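PDB 7D6V: succinate dehydrogenase subunit A from Mycolicibacterium smegmatis, which binds FAD and, as the flavoprotein subunit of succinate dehydrogenase, probably oxidises succinate to fumarate and passes the electrons on toward quinone. Local coordinates for residues E5-D10 with R165-H170; S173-I178 with G186-Y191; E201-V206 with P451-V456. One frame throughout, in Å; residues are numbered along the deposited sequence.

Interaction 1: residues E5-D10 with R165-H170; sequences ERHSYD and RIRVFH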
loop_
_atom_site.group_PDB
_atom_site.type_symbol
_atom_site.label_atom_id
_atom_site.label_comp_id
_atom_site.label_asym_id
_atom_site.label_seq_id
_atom_site.Cartn_x
_atom_site.Cartn_y
_atom_site.Cartn_z
ATOM N N GLU A 5 29.952 1.173 -15.512
ATOM C CA GLU A 5 29.560 -0.194 -15.188
ATOM C C GLU A 5 28.694 -0.734 -16.317
ATOM O O GLU A 5 27.622 -0.193 -16.586
ATOM C CB GLU A 5 28.811 -0.245 -13.858
ATOM C CG GLU A 5 28.112 -1.563 -13.592
ATOM C CD GLU A 5 27.487 -1.623 -12.215
ATOM O OE1 GLU A 5 28.205 -1.382 -11.225
ATOM O OE2 GLU A 5 26.275 -1.908 -12.122
ATOM N N ARG A 6 29.144 -1.809 -16.960
ATOM C CA ARG A 6 28.512 -2.317 -18.171
ATOM C C ARG A 6 27.872 -3.676 -17.931
ATOM O O ARG A 6 28.470 -4.557 -17.306
ATOM C CB ARG A 6 29.521 -2.427 -19.312
ATOM C CG ARG A 6 30.280 -1.153 -19.586
ATOM C CD ARG A 6 31.449 -1.416 -20.507
ATOM N NE ARG A 6 31.034 -1.457 -21.903
ATOM C CZ ARG A 6 31.277 -0.489 -22.779
ATOM N NH1 ARG A 6 30.865 -0.608 -24.032
ATOM N NH2 ARG A 6 31.933 0.599 -22.398
ATOM N N HIS A 7 26.658 -3.840 -18.447
ATOM C CA HIS A 7 25.931 -5.098 -18.380
ATOM C C HIS A 7 25.452 -5.478 -19.772
ATOM O O HIS A 7 25.174 -4.615 -20.607
ATOM C CB HIS A 7 24.742 -5.006 -17.426
ATOM C CG HIS A 7 25.116 -4.605 -16.035
ATOM N ND1 HIS A 7 25.676 -5.482 -15.132
ATOM C CD2 HIS A 7 25.009 -3.420 -15.391
ATOM C CE1 HIS A 7 25.900 -4.854 -13.992
ATOM N NE2 HIS A 7 25.504 -3.602 -14.122
ATOM N N SER A 8 25.359 -6.782 -20.018
ATOM C CA SER A 8 24.953 -7.316 -21.311
ATOM C C SER A 8 23.716 -8.180 -21.120
ATOM O O SER A 8 23.733 -9.124 -20.324
ATOM C CB SER A 8 26.083 -8.124 -21.947
ATOM O OG SER A 8 25.764 -8.484 -23.277
ATOM N N TYR A 9 22.649 -7.858 -21.848
ATOM C CA TYR A 9 21.388 -8.576 -21.751
ATOM C C TYR A 9 20.765 -8.686 -23.134
ATOM O O TYR A 9 21.259 -8.118 -24.109
ATOM C CB TYR A 9 20.425 -7.889 -20.778
ATOM C CG TYR A 9 20.818 -8.050 -19.333
ATOM C CD1 TYR A 9 20.419 -9.159 -18.606
ATOM C CD2 TYR A 9 21.603 -7.099 -18.698
ATOM C CE1 TYR A 9 20.781 -9.313 -17.289
ATOM C CE2 TYR A 9 21.971 -7.246 -17.383
ATOM C CZ TYR A 9 21.559 -8.353 -16.682
ATOM O OH TYR A 9 21.924 -8.502 -15.367
ATOM N N ASP A 10 19.673 -9.444 -23.213
ATOM C CA ASP A 10 18.921 -9.571 -24.456
ATOM C C ASP A 10 17.877 -8.474 -24.607
ATOM O O ASP A 10 17.671 -7.961 -25.710
ATOM C CB ASP A 10 18.239 -10.938 -24.527
ATOM C CG ASP A 10 19.215 -12.065 -24.774
ATOM O OD1 ASP A 10 20.151 -11.882 -25.579
ATOM O OD2 ASP A 10 19.046 -13.141 -24.165
ATOM N N ARG A 165 18.648 -15.315 -15.273
ATOM C CA ARG A 165 17.840 -14.861 -16.396
ATOM C C ARG A 165 17.146 -13.529 -16.160
ATOM O O ARG A 165 16.895 -12.811 -17.126
ATOM C CB ARG A 165 16.772 -15.905 -16.756
ATOM C CG ARG A 165 17.253 -17.342 -16.790
ATOM C CD ARG A 165 18.452 -17.518 -17.696
ATOM N NE ARG A 165 18.122 -17.317 -19.101
ATOM C CZ ARG A 165 18.998 -17.432 -20.092
ATOM N NH1 ARG A 165 20.256 -17.751 -19.829
ATOM N NH2 ARG A 165 18.616 -17.233 -21.347
ATOM N N ILE A 166 16.819 -13.184 -14.918
ATOM C CA ILE A 166 16.132 -11.938 -14.602
ATOM C C ILE A 166 16.901 -11.233 -13.496
ATOM O O ILE A 166 17.122 -11.811 -12.426
ATOM C CB ILE A 166 14.677 -12.169 -14.164
ATOM C CG1 ILE A 166 13.820 -12.640 -15.334
ATOM C CG2 ILE A 166 14.091 -10.897 -13.579
ATOM C CD1 ILE A 166 12.375 -12.850 -14.960
ATOM N N ARG A 167 17.292 -9.988 -13.745
ATOM C CA ARG A 167 17.883 -9.138 -12.725
ATOM C C ARG A 167 17.110 -7.831 -12.651
ATOM O O ARG A 167 16.748 -7.256 -13.680
ATOM C CB ARG A 167 19.359 -8.862 -13.007
ATOM C CG ARG A 167 20.075 -8.195 -11.853
ATOM C CD ARG A 167 21.566 -8.154 -12.066
ATOM N NE ARG A 167 22.215 -7.296 -11.083
ATOM C CZ ARG A 167 23.514 -7.026 -11.067
ATOM N NH1 ARG A 167 24.312 -7.549 -11.984
ATOM N NH2 ARG A 167 24.013 -6.235 -10.131
ATOM N N VAL A 168 16.858 -7.367 -11.431
ATOM C CA VAL A 168 16.113 -6.139 -11.183
ATOM C C VAL A 168 17.090 -5.066 -10.729
ATOM O O VAL A 168 17.886 -5.291 -9.811
ATOM C CB VAL A 168 15.007 -6.349 -10.134
ATOM C CG1 VAL A 168 14.176 -5.088 -9.984
ATOM C CG2 VAL A 168 14.128 -7.524 -10.515
ATOM N N PHE A 169 17.032 -3.905 -11.375
ATOM C CA PHE A 169 17.851 -2.747 -11.026
ATOM C C PHE A 169 16.902 -1.646 -10.564
ATOM O O PHE A 169 16.486 -0.802 -11.359
ATOM C CB PHE A 169 18.705 -2.267 -12.207
ATOM C CG PHE A 169 19.620 -3.314 -12.781
ATOM C CD1 PHE A 169 20.982 -3.259 -12.546
ATOM C CD2 PHE A 169 19.127 -4.325 -13.587
ATOM C CE1 PHE A 169 21.829 -4.202 -13.082
ATOM C CE2 PHE A 169 19.971 -5.273 -14.122
ATOM C CZ PHE A 169 21.323 -5.209 -13.872
ATOM N N HIS A 170 16.565 -1.647 -9.280
ATOM C CA HIS A 170 15.713 -0.604 -8.734
ATOM C C HIS A 170 16.555 0.601 -8.328
ATOM O O HIS A 170 17.772 0.506 -8.155
ATOM C CB HIS A 170 14.911 -1.115 -7.537
ATOM C CG HIS A 170 15.753 -1.490 -6.360
ATOM N ND1 HIS A 170 15.940 -0.657 -5.278
ATOM C CD2 HIS A 170 16.454 -2.615 -6.091
ATOM C CE1 HIS A 170 16.722 -1.253 -4.397
ATOM N NE2 HIS A 170 17.048 -2.442 -4.866
#

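Interaction 2: residues S173-I178 with G186-Y191; sequences SITELI and GAFGYY. With FAD (flavin-adenine dinucleotide), chain D.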
loop_
_atom_site.group_PDB
_atom_site.type_symbol
_atom_site.label_atom_id
_atom_site.label_comp_id
_atom_site.label_asym_id
_atom_site.label_seq_id
_atom_site.Cartn_x
_atom_site.Cartn_y
_atom_site.Cartn_z
ATOM N N SER A 173 17.864 5.193 -12.929
ATOM C CA SER A 173 17.192 6.095 -13.852
ATOM C C SER A 173 17.922 6.092 -15.185
ATOM O O SER A 173 19.138 6.293 -15.228
ATOM C CB SER A 173 17.131 7.511 -13.277
ATOM O OG SER A 173 16.513 8.405 -14.181
ATOM N N ILE A 174 17.181 5.866 -16.264
ATOM C CA ILE A 174 17.735 5.826 -17.614
ATOM C C ILE A 174 17.578 7.202 -18.240
ATOM O O ILE A 174 16.483 7.774 -18.236
ATOM C CB ILE A 174 17.045 4.749 -18.468
ATOM C CG1 ILE A 174 17.319 3.357 -17.900
ATOM C CG2 ILE A 174 17.510 4.836 -19.907
ATOM C CD1 ILE A 174 18.776 2.964 -17.908
ATOM N N THR A 175 18.675 7.738 -18.777
ATOM C CA THR A 175 18.679 9.080 -19.337
ATOM C C THR A 175 18.859 9.122 -20.847
ATOM O O THR A 175 18.581 10.161 -21.450
ATOM C CB THR A 175 19.782 9.930 -18.690
ATOM O OG1 THR A 175 21.064 9.481 -19.141
ATOM C CG2 THR A 175 19.720 9.818 -17.180
ATOM N N GLU A 176 19.314 8.038 -21.469
ATOM C CA GLU A 176 19.539 8.031 -22.905
ATOM C C GLU A 176 19.392 6.613 -23.434
ATOM O O GLU A 176 19.604 5.634 -22.717
ATOM C CB GLU A 176 20.925 8.583 -23.256
ATOM C CG GLU A 176 21.078 9.044 -24.693
ATOM C CD GLU A 176 20.362 10.354 -24.964
ATOM O OE1 GLU A 176 19.136 10.335 -25.203
ATOM O OE2 GLU A 176 21.028 11.410 -24.932
ATOM N N LEU A 177 19.022 6.516 -24.706
ATOM C CA LEU A 177 19.026 5.261 -25.443
ATOM C C LEU A 177 20.116 5.325 -26.500
ATOM O O LEU A 177 20.180 6.289 -27.269
ATOM C CB LEU A 177 17.668 4.990 -26.093
ATOM C CG LEU A 177 16.472 4.802 -25.160
ATOM C CD1 LEU A 177 15.224 4.486 -25.956
ATOM C CD2 LEU A 177 16.753 3.709 -24.153
ATOM N N ILE A 178 20.964 4.314 -26.534
ATOM C CA ILE A 178 22.107 4.284 -27.436
ATOM C C ILE A 178 21.709 3.582 -28.725
ATOM O O ILE A 178 21.049 2.538 -28.706
ATOM C CB ILE A 178 23.312 3.594 -26.771
ATOM C CG1 ILE A 178 23.596 4.221 -25.405
ATOM C CG2 ILE A 178 24.535 3.684 -27.661
ATOM C CD1 ILE A 178 23.985 5.675 -25.467
ATOM N N GLY A 186 21.368 -0.160 -26.709
ATOM C CA GLY A 186 21.465 -0.231 -25.268
ATOM C C GLY A 186 20.900 1.013 -24.619
ATOM O O GLY A 186 20.419 1.929 -25.284
ATOM N N ALA A 187 20.971 1.022 -23.291
ATOM C CA ALA A 187 20.468 2.120 -22.481
ATOM C C ALA A 187 21.557 2.604 -21.538
ATOM O O ALA A 187 22.339 1.807 -21.016
ATOM C CB ALA A 187 19.233 1.700 -21.680
ATOM N N PHE A 188 21.599 3.914 -21.323
ATOM C CA PHE A 188 22.571 4.552 -20.450
ATOM C C PHE A 188 21.839 5.272 -19.327
ATOM O O PHE A 188 20.846 5.962 -19.569
ATOM C CB PHE A 188 23.446 5.532 -21.240
ATOM C CG PHE A 188 24.436 6.285 -20.401
ATOM C CD1 PHE A 188 25.687 5.757 -20.144
ATOM C CD2 PHE A 188 24.122 7.528 -19.883
ATOM C CE1 PHE A 188 26.599 6.451 -19.379
ATOM C CE2 PHE A 188 25.030 8.220 -19.114
ATOM C CZ PHE A 188 26.269 7.681 -18.866
ATOM N N GLY A 189 22.324 5.111 -18.103
ATOM C CA GLY A 189 21.686 5.755 -16.979
ATOM C C GLY A 189 22.619 5.844 -15.794
ATOM O O GLY A 189 23.820 5.600 -15.905
ATOM N N TYR A 190 22.044 6.189 -14.646
ATOM C CA TYR A 190 22.817 6.344 -13.424
ATOM C C TYR A 190 22.087 5.682 -12.268
ATOM O O TYR A 190 20.862 5.541 -12.281
ATOM C CB TYR A 190 23.075 7.826 -13.097
ATOM C CG TYR A 190 21.819 8.626 -12.845
ATOM C CD1 TYR A 190 21.167 9.270 -13.882
ATOM C CD2 TYR A 190 21.284 8.736 -11.569
ATOM C CE1 TYR A 190 20.020 9.996 -13.658
ATOM C CE2 TYR A 190 20.137 9.456 -11.338
ATOM C CZ TYR A 190 19.511 10.087 -12.386
ATOM O OH TYR A 190 18.365 10.811 -12.164
ATOM N N TYR A 191 22.859 5.284 -11.264
ATOM C CA TYR A 191 22.301 4.816 -10.005
ATOM C C TYR A 191 21.961 6.013 -9.132
ATOM O O TYR A 191 22.784 6.913 -8.955
ATOM C CB TYR A 191 23.294 3.911 -9.281
ATOM C CG TYR A 191 23.500 2.561 -9.919
ATOM C CD1 TYR A 191 24.692 2.249 -10.555
ATOM C CD2 TYR A 191 22.514 1.591 -9.866
ATOM C CE1 TYR A 191 24.889 1.019 -11.131
ATOM C CE2 TYR A 191 22.703 0.355 -10.440
ATOM C CZ TYR A 191 23.894 0.075 -11.069
ATOM O OH TYR A 191 24.088 -1.157 -11.643
HETATM P PA FAD D . 3.715 2.616 -13.848
HETATM O O1A FAD D . 3.625 1.294 -13.181
HETATM O O2A FAD D . 2.909 3.746 -13.334
HETATM O O5B FAD D . 5.241 3.078 -13.762
HETATM C C5B FAD D . 6.163 2.954 -14.828
HETATM C C4B FAD D . 7.507 2.486 -14.296
HETATM O O4B FAD D . 8.565 3.015 -15.087
HETATM C C3B FAD D . 7.803 2.926 -12.883
HETATM O O3B FAD D . 8.361 1.811 -12.205
HETATM C C2B FAD D . 8.876 3.974 -13.028
HETATM O O2B FAD D . 9.746 4.031 -11.906
HETATM C C1B FAD D . 9.604 3.494 -14.249
HETATM N N9A FAD D . 10.337 4.591 -14.899
HETATM C C8A FAD D . 9.822 5.733 -15.353
HETATM N N7A FAD D . 10.780 6.506 -15.894
HETATM C C5A FAD D . 11.939 5.851 -15.782
HETATM C C6A FAD D . 13.344 6.091 -16.145
HETATM N N6A FAD D . 13.724 7.224 -16.755
HETATM N N1A FAD D . 14.238 5.142 -15.845
HETATM C C2A FAD D . 13.892 4.001 -15.244
HETATM N N3A FAD D . 12.641 3.719 -14.888
HETATM C C4A FAD D . 11.640 4.587 -15.127
HETATM N N1 FAD D . -6.485 2.997 -14.036
HETATM C C2 FAD D . -7.541 2.166 -13.929
HETATM O O2 FAD D . -7.805 1.424 -14.879
HETATM N N3 FAD D . -8.318 2.104 -12.848
HETATM C C4 FAD D . -8.105 2.872 -11.787
HETATM O O4 FAD D . -8.839 2.796 -10.794
HETATM C C4X FAD D . -6.975 3.815 -11.812
HETATM N N5 FAD D . -6.703 4.618 -10.773
HETATM C C5X FAD D . -5.661 5.463 -10.827
HETATM C C6 FAD D . -5.392 6.283 -9.744
HETATM C C7 FAD D . -4.325 7.159 -9.792
HETATM C C7M FAD D . -4.025 8.054 -8.627
HETATM C C8 FAD D . -3.473 7.218 -10.997
HETATM C C8M FAD D . -2.314 8.169 -11.048
HETATM C C9 FAD D . -3.733 6.400 -12.080
HETATM C C9A FAD D . -4.800 5.527 -12.033
HETATM N N10 FAD D . -5.068 4.700 -13.127
HETATM C C10 FAD D . -6.156 3.829 -13.036
HETATM C "C1'" FAD D . -4.229 4.732 -14.320
HETATM C "C2'" FAD D . -3.308 3.517 -14.322
HETATM O "O2'" FAD D . -2.894 3.212 -12.993
HETATM C "C3'" FAD D . -2.045 3.749 -15.133
HETATM O "O3'" FAD D . -2.407 3.916 -16.497
HETATM C "C4'" FAD D . -1.110 2.556 -15.020
HETATM O "O4'" FAD D . -0.727 2.375 -13.664
HETATM C "C5'" FAD D . 0.150 2.727 -15.845
HETATM O "O5'" FAD D . 1.029 1.666 -15.502
HETATM P P FAD D . 2.458 1.472 -16.181
HETATM O O1P FAD D . 2.900 0.085 -15.875
HETATM O O2P FAD D . 2.396 1.902 -17.603
HETATM O O3P FAD D . 3.418 2.514 -15.420
#

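Interaction 3: residues E201-V206 with P451-V456; sequences EAPAVV and PDRPKV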
loop_
_atom_site.group_PDB
_atom_site.type_symbol
_atom_site.label_atom_id
_atom_site.label_comp_id
_atom_site.label_asym_id
_atom_site.label_seq_id
_atom_site.Cartn_x
_atom_site.Cartn_y
_atom_site.Cartn_z
ATOM N N GLU A 201 23.546 -3.151 -22.612
ATOM C CA GLU A 201 23.920 -3.433 -23.993
ATOM C C GLU A 201 22.959 -4.436 -24.615
ATOM O O GLU A 201 23.361 -5.434 -25.215
ATOM C CB GLU A 201 25.358 -3.929 -24.073
ATOM C CG GLU A 201 26.391 -2.827 -23.991
ATOM C CD GLU A 201 27.746 -3.333 -23.543
ATOM O OE1 GLU A 201 27.899 -3.631 -22.341
ATOM O OE2 GLU A 201 28.659 -3.432 -24.390
ATOM N N ALA A 202 21.678 -4.189 -24.465
ATOM C CA ALA A 202 20.711 -5.100 -25.053
ATOM C C ALA A 202 20.287 -4.631 -26.440
ATOM O O ALA A 202 20.211 -3.428 -26.700
ATOM C CB ALA A 202 19.481 -5.214 -24.161
ATOM N N PRO A 203 20.003 -5.565 -27.353
ATOM C CA PRO A 203 19.503 -5.176 -28.679
ATOM C C PRO A 203 18.033 -4.787 -28.707
ATOM O O PRO A 203 17.568 -4.290 -29.741
ATOM C CB PRO A 203 19.750 -6.431 -29.523
ATOM C CG PRO A 203 19.741 -7.543 -28.553
ATOM C CD PRO A 203 20.297 -7.004 -27.270
ATOM N N ALA A 204 17.291 -4.990 -27.622
ATOM C CA ALA A 204 15.885 -4.629 -27.557
ATOM C C ALA A 204 15.598 -3.905 -26.251
ATOM O O ALA A 204 16.201 -4.197 -25.217
ATOM C CB ALA A 204 14.977 -5.857 -27.679
ATOM N N VAL A 205 14.668 -2.956 -26.310
ATOM C CA VAL A 205 14.261 -2.173 -25.149
ATOM C C VAL A 205 12.740 -2.075 -25.143
ATOM O O VAL A 205 12.132 -1.774 -26.174
ATOM C CB VAL A 205 14.897 -0.768 -25.161
ATOM C CG1 VAL A 205 14.152 0.174 -24.233
ATOM C CG2 VAL A 205 16.359 -0.846 -24.767
ATOM N N VAL A 206 12.129 -2.338 -23.990
ATOM C CA VAL A 206 10.701 -2.131 -23.772
ATOM C C VAL A 206 10.546 -0.968 -22.805
ATOM O O VAL A 206 11.124 -0.986 -21.712
ATOM C CB VAL A 206 10.017 -3.395 -23.226
ATOM C CG1 VAL A 206 8.541 -3.135 -22.987
ATOM C CG2 VAL A 206 10.207 -4.554 -24.177
ATOM N N PRO A 451 20.211 -11.105 -37.096
ATOM C CA PRO A 451 21.441 -11.722 -37.614
ATOM C C PRO A 451 22.654 -11.456 -36.734
ATOM O O PRO A 451 23.378 -12.386 -36.368
ATOM C CB PRO A 451 21.601 -11.080 -38.997
ATOM C CG PRO A 451 20.861 -9.793 -38.910
ATOM C CD PRO A 451 19.725 -10.013 -37.957
ATOM N N ASP A 452 22.885 -10.191 -36.388
ATOM C CA ASP A 452 23.988 -9.815 -35.517
ATOM C C ASP A 452 23.522 -8.740 -34.548
ATOM O O ASP A 452 22.530 -8.045 -34.786
ATOM C CB ASP A 452 25.219 -9.361 -36.327
ATOM C CG ASP A 452 24.935 -8.177 -37.241
ATOM O OD1 ASP A 452 25.499 -8.156 -38.355
ATOM O OD2 ASP A 452 24.176 -7.262 -36.864
ATOM N N ARG A 453 24.242 -8.615 -33.447
ATOM C CA ARG A 453 23.791 -7.700 -32.406
ATOM C C ARG A 453 24.425 -6.327 -32.591
ATOM O O ARG A 453 25.634 -6.238 -32.833
ATOM C CB ARG A 453 24.127 -8.244 -31.028
ATOM C CG ARG A 453 23.208 -9.364 -30.586
ATOM C CD ARG A 453 23.825 -10.171 -29.469
ATOM N NE ARG A 453 23.756 -9.476 -28.190
ATOM C CZ ARG A 453 22.838 -9.719 -27.261
ATOM N NH1 ARG A 453 21.909 -10.642 -27.472
ATOM N NH2 ARG A 453 22.850 -9.038 -26.122
ATOM N N PRO A 454 23.643 -5.253 -32.497
ATOM C CA PRO A 454 24.214 -3.908 -32.612
ATOM C C PRO A 454 25.165 -3.600 -31.467
ATOM O O PRO A 454 25.008 -4.089 -30.347
ATOM C CB PRO A 454 22.981 -2.997 -32.579
ATOM C CG PRO A 454 21.901 -3.831 -31.974
ATOM C CD PRO A 454 22.176 -5.227 -32.392
ATOM N N LYS A 455 26.158 -2.769 -31.762
ATOM C CA LYS A 455 27.245 -2.467 -30.843
ATOM C C LYS A 455 27.163 -1.023 -30.369
ATOM O O LYS A 455 26.947 -0.108 -31.170
ATOM C CB LYS A 455 28.596 -2.717 -31.514
ATOM C CG LYS A 455 28.844 -4.175 -31.843
ATOM C CD LYS A 455 30.197 -4.381 -32.496
ATOM C CE LYS A 455 30.463 -5.858 -32.733
ATOM N NZ LYS A 455 29.536 -6.430 -33.743
ATOM N N VAL A 456 27.339 -0.823 -29.062
ATOM C CA VAL A 456 27.379 0.525 -28.511
ATOM C C VAL A 456 28.705 1.187 -28.862
ATOM O O VAL A 456 29.775 0.568 -28.779
ATOM C CB VAL A 456 27.153 0.504 -26.990
ATOM C CG1 VAL A 456 25.766 -0.002 -26.668
ATOM C CG2 VAL A 456 28.195 -0.355 -26.301
#

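Interaction 1: residues E5-D10 with R165-H170
F169 meets both H7 and Y9 tip to tip, and these three rings make up the closely packed side of the contact. The edge of F169 is turned toward the face of H7 in an edge-to-face aromatic pair, with ring centroids 5.2 Å apart and planes inclined at 59°. Its CE1 does the touching, lying over one face of the imidazole, offset toward the rim and 3.9 Å from H7 NE2. The phenol oxygen of Y9 approaches the edge of F169 near the plane of that ring, with OH 3.7 Å from F169 CZ. Both Y9 and F169 are buried, and both also pack on A35 of the neighbouring strand 34-37. The contact joins two sheets. Strand 5-7 is an outermost strand of the mixed four-stranded sheet, whereas strand 166-169 is an outermost strand of the parallel sheet of the Rossmann-type FAD-binding domain. Side chains alone span the interval, since even the nearest CA atoms, those of Y9 and R165, are 9.0 Å apart. The more exposed side belongs to R167. With CG anti to the backbone N (chi1 -170°) and the chain extended as far as NE, it crosses Y9 at about a right angle, its aliphatic part still lying against Y9 OH. The guanidinium, at the margin of the contact, stands steeply to the imidazole instead of stacking on it, NH1 lying 3.7 Å from H7 CE1. H7 is held from its own strand: NE2 donates to E5 OE2 (2.7 Å, N-H...O angle 158°), a bond lying close to the imidazole plane that would restrict rotation of the ring. The carboxylate may favour a protonated imidazole, an effect that the nearby R167 guanidinium would oppose.

Interaction 2: residues S173-I178 with G186-Y191
The Y190 ring receives S173 CB over one face and T175 CG2 at its edge, while T175 OG1 lies at the edge of the F188 ring, near its plane. The first of these is a CH-pi contact, S173 CB standing 4.0 Å from the Y190 ring centroid; at the edge, T175 CG2 comes within 3.5 Å of Y190 CE1. CG of Y190 sits between its backbone N and carbonyl carbon (chi1 62°), a setting that directs it back toward S173 and T175. W534 and H535 also meet the Y190 ring, and helix 458-469 packs on F188. The strands form an antiparallel beta hairpin interrupted by a classic bulge: T175 and E176 both face F188, whose carbonyl O accepts from T175 N at 2.9 Å and from E176 N at 3.2 Å. On the face of L177 and A187, the methyl CB of A187 is 4.0 Å from L177 CD2. I174, paired with G189 at a non-hydrogen-bonded position, turns its peptide groups to the outer edge of the hairpin, where the adenine of FAD lies. I174 N donates to FAD N1A (3.1 Å, N-H...N angle 172°), and FAD N6A donates to I174 O at 3.2 Å. This pairing of backbone with base is consistent with N1 accepting and the exocyclic nitrogen donating, as expected of neutral adenine, and it draws on no side-chain polar group of the hairpin.

Interaction 3: residues E201-V206 with P451-V456
P203 meets R453 in a surface contact between the link into strand 204-206 of the parallel, Rossmann-type sheet and the loop joining helices 427-448 and 458-469. E201 and P203 lie in that short link, which leads from strand 197-200 of the mixed sheet; R453 belongs to the irregular loop. P203, the largest contributor, is buried and makes contact through different ring atoms: CD and CG with R453, CB with P454. Its CD rests over one face of the R453 guanidinium, offset toward the rim, at 3.5 Å from R453 NH2, and its CG lies 3.9 Å from R453 NH1. The arginine chain bends at chi3 (76°), which turns NE back toward P203. The polar ends of R453 are satisfied beyond the two segments: NH1 forms a salt bridge with D10 OD1 and NH2 a hydrogen bond with the carbonyl O of Y9. Held by these bonds, the guanidinium presents its face to P203, and the contact itself is one of packing. The neighbouring P454 continues the apolar strip, its CD 3.9 Å from P203 CB. E201, second in buried area, crosses V456 at about a right angle. Its CG is beside the backbone N, anti to the carbonyl carbon (chi1 -79°), and meets both methyls of V456; OE2 touches CG2 as well, and that same OE2 has a long, weak ion pair with R6. The two methyls come up to the stem from the same side, V456 CG2 3.8 Å and CG1 3.9 Å from E201 CG.

Overall arrangement
From the N terminus, strand 5-7 enters the mixed sheet and the chain passes on to the parallel one; interaction 1 closes a long excursion when strand 166-169 returns beside this start. The chain then runs directly into the hairpin of interaction 2, a short closure that carries the adenine site. After strand 197-200 it re-enters the parallel sheet at 204-206, and interaction 3 closes the longest span by bringing back the loop before helix 458-469. The three closures follow in series, neither nesting nor crossing. They also touch: D10 bridges interactions 1 and 3, I178 meets V456 between interactions 2 and 3, and F169 packs on Y191 between interactions 1 and 2.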